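Side-chain contacts in phosphodiesterase (Candida albicans, PDB 6CPU), which is a mostly helical phosphodiesterase of the HD superfamily, modelled with a zinc and a magnesium ion: residues S119-E122 against L123-R127; S129-G132 against N133-T137. All blocks are in the same frame, centred on the assembly; numbering follows the deposited sequence.

In the fold
Contacts 1 and 2 follow one another along the chain, at the end of helix 110-124 and along helix 127-135, with centres about 11 Å apart. Where the first helix runs out, its last carbonyls are taken up by side chains of the second: Leu123 O lies 2.7 Å from Ser129 OG, and Leu124 O lies 2.8 Å from Arg130 NH1, both probable hydrogen bonds. Arg127 of contact 1 also packs on Trp134 of contact 2. Both centres lie on the same side of the chain centre, contact 1 about 23 Å and contact 2 about 19 Å from it. Neither contact includes a zinc ligand; the side chain of Thr135 is about 13 Å from the bound magnesium ion.

Contact 1. Residues S119-E122 against L123-R127; sequences SAKE and LLTNR
Leu123 folds back over the preceding turn of its helix, its CG 3.4 Å from Ser119 O, while its backbone N donates to that same oxygen. Placing CG beside the backbone N (chi1 -64°) lays the branch along that turn. Leu124 repeats the pattern one residue on: its N bonds to Ala120 O at 2.9 Å, and its CD1 reaches the methyl of Ala120 at 4.5 Å, a loose apolar touch.

Lys121 O accepts three hydrogen bonds: from Thr125 N, from Leu124 N and from the Thr125 hydroxyl. OG1 comes in at 2.8 Å from Lys121 O, standing 38° out of the carbonyl plane, and Leu124 N stands well above it (71°), not on a lone pair. The aliphatic start of Lys121 crosses beside this hydroxyl, CG lying 4.0 Å from Thr125 OG1. One residue on, a water bridges Glu122 O to Asn126 N, 2.8 Å from each, in place of a direct bond between them.

Asn126 then caps Ser129 N through OD1, and its ND2 is held by Lys504 O. A carbonyl oxygen shared by three donors, a threonine hydroxyl folded back and a bridging water lead directly into an asparagine N-cap, a compact helix-to-helix junction.

Contact 2. Residues S129-G132 against N133-T137; sequences SRVG and NWTGT
Trp134 lays one face of its indole over the preceding turn, with Arg130 O 3.2 Å above the ring plane and displaced toward the rim. Val131 N lies over the same face, 4.1 Å above it and likewise offset. The Arg130 oxygen is already engaged by Trp134 N, at 3.0 Å and an N-H...O angle of 164°, and a water donates to it as well. Farther along the ring, CZ2 lies 4.1 Å from Arg130 CB, and Val131 CG2 touches CZ3 at 4.0 Å, at the rim of the benzo ring, the valine and indole side chains crossing obliquely.

On another side of the helix, Asn133 packs its CG against Ser129 O with its amide turned to other partners. One water joins Asn133 OD1 to Ser129 OG; a second links ND2 to Arg130 O. ND2 also bonds to Leu123 O, which takes Ser129 OG too, so both ends of the buried amide are satisfied and its rotation is probably fixed.

At the C-terminal end, Thr135 OG1 sits between its backbone N and carbonyl carbon (chi1 56°), from where it donates to Val131 O at 2.8 Å. Thr135 N reaches that acceptor from the opposite face of the carbonyl plane. Thr137 OG1 in turn donates to Thr135 OG1, a short chain of hydrogen bonds ending at Val131 O. Gly136, with positive phi, turns the chain in a Schellman motif, and Thr137 N bonds to Gly132 O in the carbonyl plane.

NH1 of Arg130 bonds to Leu124 O, while NE and NH2 form salt bridges with Asp41 and Asp505, and Lys268 makes a cation-pi contact with Trp134. Helix 127-135 sits against helix 470-495, Val131 touching Leu490 and, just beyond the helix, Thr137 touching Ile494, while Thr135 and Thr137 meet helix 358-363.

Contact 1. Residues S119-E122 against L123-R127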
loop_
_atom_site.group_PDB
_atom_site.type_symbol
_atom_site.label_atom_id
_atom_site.label_comp_id
_atom_site.label_asym_id
_atom_site.label_seq_id
_atom_site.Cartn_x
_atom_site.Cartn_y
_atom_site.Cartn_z
ATOM N N SER A 119 -14.229 22.762 12.061
ATOM C CA SER A 119 -14.370 21.464 12.722
ATOM C C SER A 119 -13.428 20.441 12.093
ATOM O O SER A 119 -12.734 19.730 12.804
ATOM C CB SER A 119 -15.807 20.958 12.647
ATOM O OG SER A 119 -16.654 21.775 13.431
ATOM N N ALA A 120 -13.397 20.380 10.763
ATOM C CA ALA A 120 -12.509 19.449 10.069
ATOM C C ALA A 120 -11.033 19.729 10.371
ATOM O O ALA A 120 -10.254 18.803 10.647
ATOM C CB ALA A 120 -12.766 19.476 8.567
ATOM N N LYS A 121 -10.636 20.997 10.357
ATOM C CA LYS A 121 -9.254 21.320 10.695
ATOM C C LYS A 121 -8.877 20.819 12.090
ATOM O O LYS A 121 -7.809 20.233 12.278
ATOM C CB LYS A 121 -8.997 22.818 10.613
ATOM C CG LYS A 121 -7.542 23.171 10.863
ATOM C CD LYS A 121 -7.196 24.528 10.291
ATOM C CE LYS A 121 -5.694 24.713 10.164
ATOM N NZ LYS A 121 -5.056 24.739 11.504
ATOM N N GLU A 122 -9.759 21.056 13.057
ATOM C CA GLU A 122 -9.524 20.649 14.442
ATOM C C GLU A 122 -9.325 19.134 14.554
ATOM O O GLU A 122 -8.532 18.666 15.365
ATOM C CB GLU A 122 -10.674 21.111 15.350
ATOM C CG GLU A 122 -10.601 22.586 15.748
ATOM C CD GLU A 122 -11.919 23.153 16.285
ATOM O OE1 GLU A 122 -12.822 22.370 16.675
ATOM O OE2 GLU A 122 -12.052 24.401 16.322
ATOM N N LEU A 123 -10.019 18.375 13.711
ATOM C CA LEU A 123 -9.925 16.913 13.727
ATOM C C LEU A 123 -8.781 16.334 12.882
ATOM O O LEU A 123 -8.353 15.204 13.114
ATOM C CB LEU A 123 -11.254 16.312 13.277
ATOM C CG LEU A 123 -12.426 16.633 14.214
ATOM C CD1 LEU A 123 -13.755 16.335 13.542
ATOM C CD2 LEU A 123 -12.312 15.856 15.520
ATOM N N LEU A 124 -8.282 17.094 11.910
ATOM C CA LEU A 124 -7.255 16.594 10.994
ATOM C C LEU A 124 -5.836 16.931 11.401
ATOM O O LEU A 124 -4.921 16.286 10.965
ATOM C CB LEU A 124 -7.471 17.144 9.584
ATOM C CG LEU A 124 -8.653 16.529 8.831
ATOM C CD1 LEU A 124 -8.961 17.366 7.601
ATOM C CD2 LEU A 124 -8.395 15.091 8.439
ATOM N N THR A 125 -5.650 17.971 12.210
ATOM C CA THR A 125 -4.303 18.464 12.467
ATOM C C THR A 125 -3.360 17.403 13.016
ATOM O O THR A 125 -2.218 17.288 12.551
ATOM C CB THR A 125 -4.343 19.685 13.415
ATOM O OG1 THR A 125 -5.139 20.706 12.809
ATOM C CG2 THR A 125 -2.937 20.226 13.680
ATOM N N ASN A 126 -3.844 16.628 13.986
ATOM C CA ASN A 126 -3.025 15.692 14.746
ATOM C C ASN A 126 -3.208 14.249 14.293
ATOM O O ASN A 126 -4.332 13.797 14.043
ATOM C CB ASN A 126 -3.332 15.823 16.250
ATOM C CG ASN A 126 -2.601 14.796 17.091
ATOM O OD1 ASN A 126 -3.063 13.673 17.258
ATOM N ND2 ASN A 126 -1.455 15.192 17.654
ATOM N N ARG A 127 -2.083 13.550 14.164
ATOM C CA ARG A 127 -2.021 12.167 13.689
ATOM C C ARG A 127 -2.893 11.215 14.484
ATOM O O ARG A 127 -3.558 10.344 13.920
ATOM C CB ARG A 127 -0.559 11.696 13.704
ATOM C CG ARG A 127 -0.310 10.209 13.534
ATOM C CD ARG A 127 -0.596 9.691 12.130
ATOM N NE ARG A 127 -0.505 8.240 12.095
ATOM C CZ ARG A 127 -0.864 7.467 11.069
ATOM N NH1 ARG A 127 -1.324 7.994 9.938
ATOM N NH2 ARG A 127 -0.748 6.159 11.175
HETATM O O HOH W 1 -6.166 17.234 15.494
#

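Contact 2. Residues S129-G132 against N133-T137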
loop_
_atom_site.group_PDB
_atom_site.type_symbol
_atom_site.label_atom_id
_atom_site.label_comp_id
_atom_site.label_asym_id
_atom_site.label_seq_id
_atom_site.Cartn_x
_atom_site.Cartn_y
_atom_site.Cartn_z
ATOM N N SER A 129 -5.541 12.012 16.336
ATOM C CA SER A 129 -6.918 12.384 15.987
ATOM C C SER A 129 -7.334 11.745 14.644
ATOM O O SER A 129 -8.445 11.215 14.512
ATOM C CB SER A 129 -7.038 13.899 15.884
ATOM O OG SER A 129 -8.372 14.333 15.679
ATOM N N ARG A 130 -6.444 11.828 13.667
ATOM C CA ARG A 130 -6.733 11.310 12.312
ATOM C C ARG A 130 -7.012 9.806 12.312
ATOM O O ARG A 130 -7.966 9.334 11.679
ATOM C CB ARG A 130 -5.600 11.620 11.354
ATOM C CG ARG A 130 -5.504 13.070 10.933
ATOM C CD ARG A 130 -4.586 13.269 9.735
ATOM N NE ARG A 130 -3.194 12.886 9.955
ATOM C CZ ARG A 130 -2.267 13.640 10.546
ATOM N NH1 ARG A 130 -2.564 14.831 11.056
ATOM N NH2 ARG A 130 -1.026 13.167 10.644
ATOM N N VAL A 131 -6.188 9.046 13.025
ATOM C CA VAL A 131 -6.351 7.603 13.102
ATOM C C VAL A 131 -7.668 7.269 13.812
ATOM O O VAL A 131 -8.376 6.359 13.408
ATOM C CB VAL A 131 -5.136 6.918 13.778
ATOM C CG1 VAL A 131 -5.379 5.426 13.943
ATOM C CG2 VAL A 131 -3.853 7.173 12.986
ATOM N N GLY A 132 -7.988 7.999 14.875
ATOM C CA GLY A 132 -9.265 7.809 15.557
ATOM C C GLY A 132 -10.461 8.068 14.642
ATOM O O GLY A 132 -11.463 7.347 14.717
ATOM N N ASN A 133 -10.356 9.088 13.798
ATOM C CA ASN A 133 -11.423 9.411 12.834
ATOM C C ASN A 133 -11.631 8.222 11.890
ATOM O O ASN A 133 -12.769 7.761 11.705
ATOM C CB ASN A 133 -11.089 10.619 11.959
ATOM C CG ASN A 133 -10.977 11.942 12.717
ATOM O OD1 ASN A 133 -11.641 12.193 13.725
ATOM N ND2 ASN A 133 -10.155 12.833 12.162
ATOM N N TRP A 134 -10.545 7.763 11.274
ATOM C CA TRP A 134 -10.626 6.710 10.246
ATOM C C TRP A 134 -11.210 5.430 10.825
ATOM O O TRP A 134 -12.014 4.768 10.173
ATOM C CB TRP A 134 -9.262 6.388 9.653
ATOM C CG TRP A 134 -8.596 7.520 8.964
ATOM C CD1 TRP A 134 -9.185 8.515 8.237
ATOM C CD2 TRP A 134 -7.197 7.733 8.883
ATOM N NE1 TRP A 134 -8.218 9.374 7.735
ATOM C CE2 TRP A 134 -6.990 8.909 8.118
ATOM C CE3 TRP A 134 -6.092 7.061 9.404
ATOM C CZ2 TRP A 134 -5.720 9.408 7.849
ATOM C CZ3 TRP A 134 -4.826 7.579 9.152
ATOM C CH2 TRP A 134 -4.658 8.738 8.387
ATOM N N THR A 135 -10.781 5.072 12.040
ATOM C CA THR A 135 -11.159 3.800 12.647
ATOM C C THR A 135 -12.489 3.874 13.412
ATOM O O THR A 135 -12.982 2.840 13.865
ATOM C CB THR A 135 -10.085 3.313 13.641
ATOM O OG1 THR A 135 -9.870 4.346 14.609
ATOM C CG2 THR A 135 -8.786 2.976 12.941
ATOM N N GLY A 136 -13.043 5.072 13.592
ATOM C CA GLY A 136 -14.301 5.239 14.324
ATOM C C GLY A 136 -14.189 4.978 15.818
ATOM O O GLY A 136 -15.164 4.576 16.464
ATOM N N THR A 137 -12.997 5.192 16.365
ATOM C CA THR A 137 -12.739 4.860 17.788
ATOM C C THR A 137 -12.688 6.085 18.697
ATOM O O THR A 137 -12.596 5.936 19.926
ATOM C CB THR A 137 -11.453 4.026 17.947
ATOM O OG1 THR A 137 -10.339 4.712 17.358
ATOM C CG2 THR A 137 -11.619 2.667 17.296
HETATM O O HOH W 2 -10.582 12.003 16.427
HETATM O O HOH W 3 -8.634 11.581 9.763
#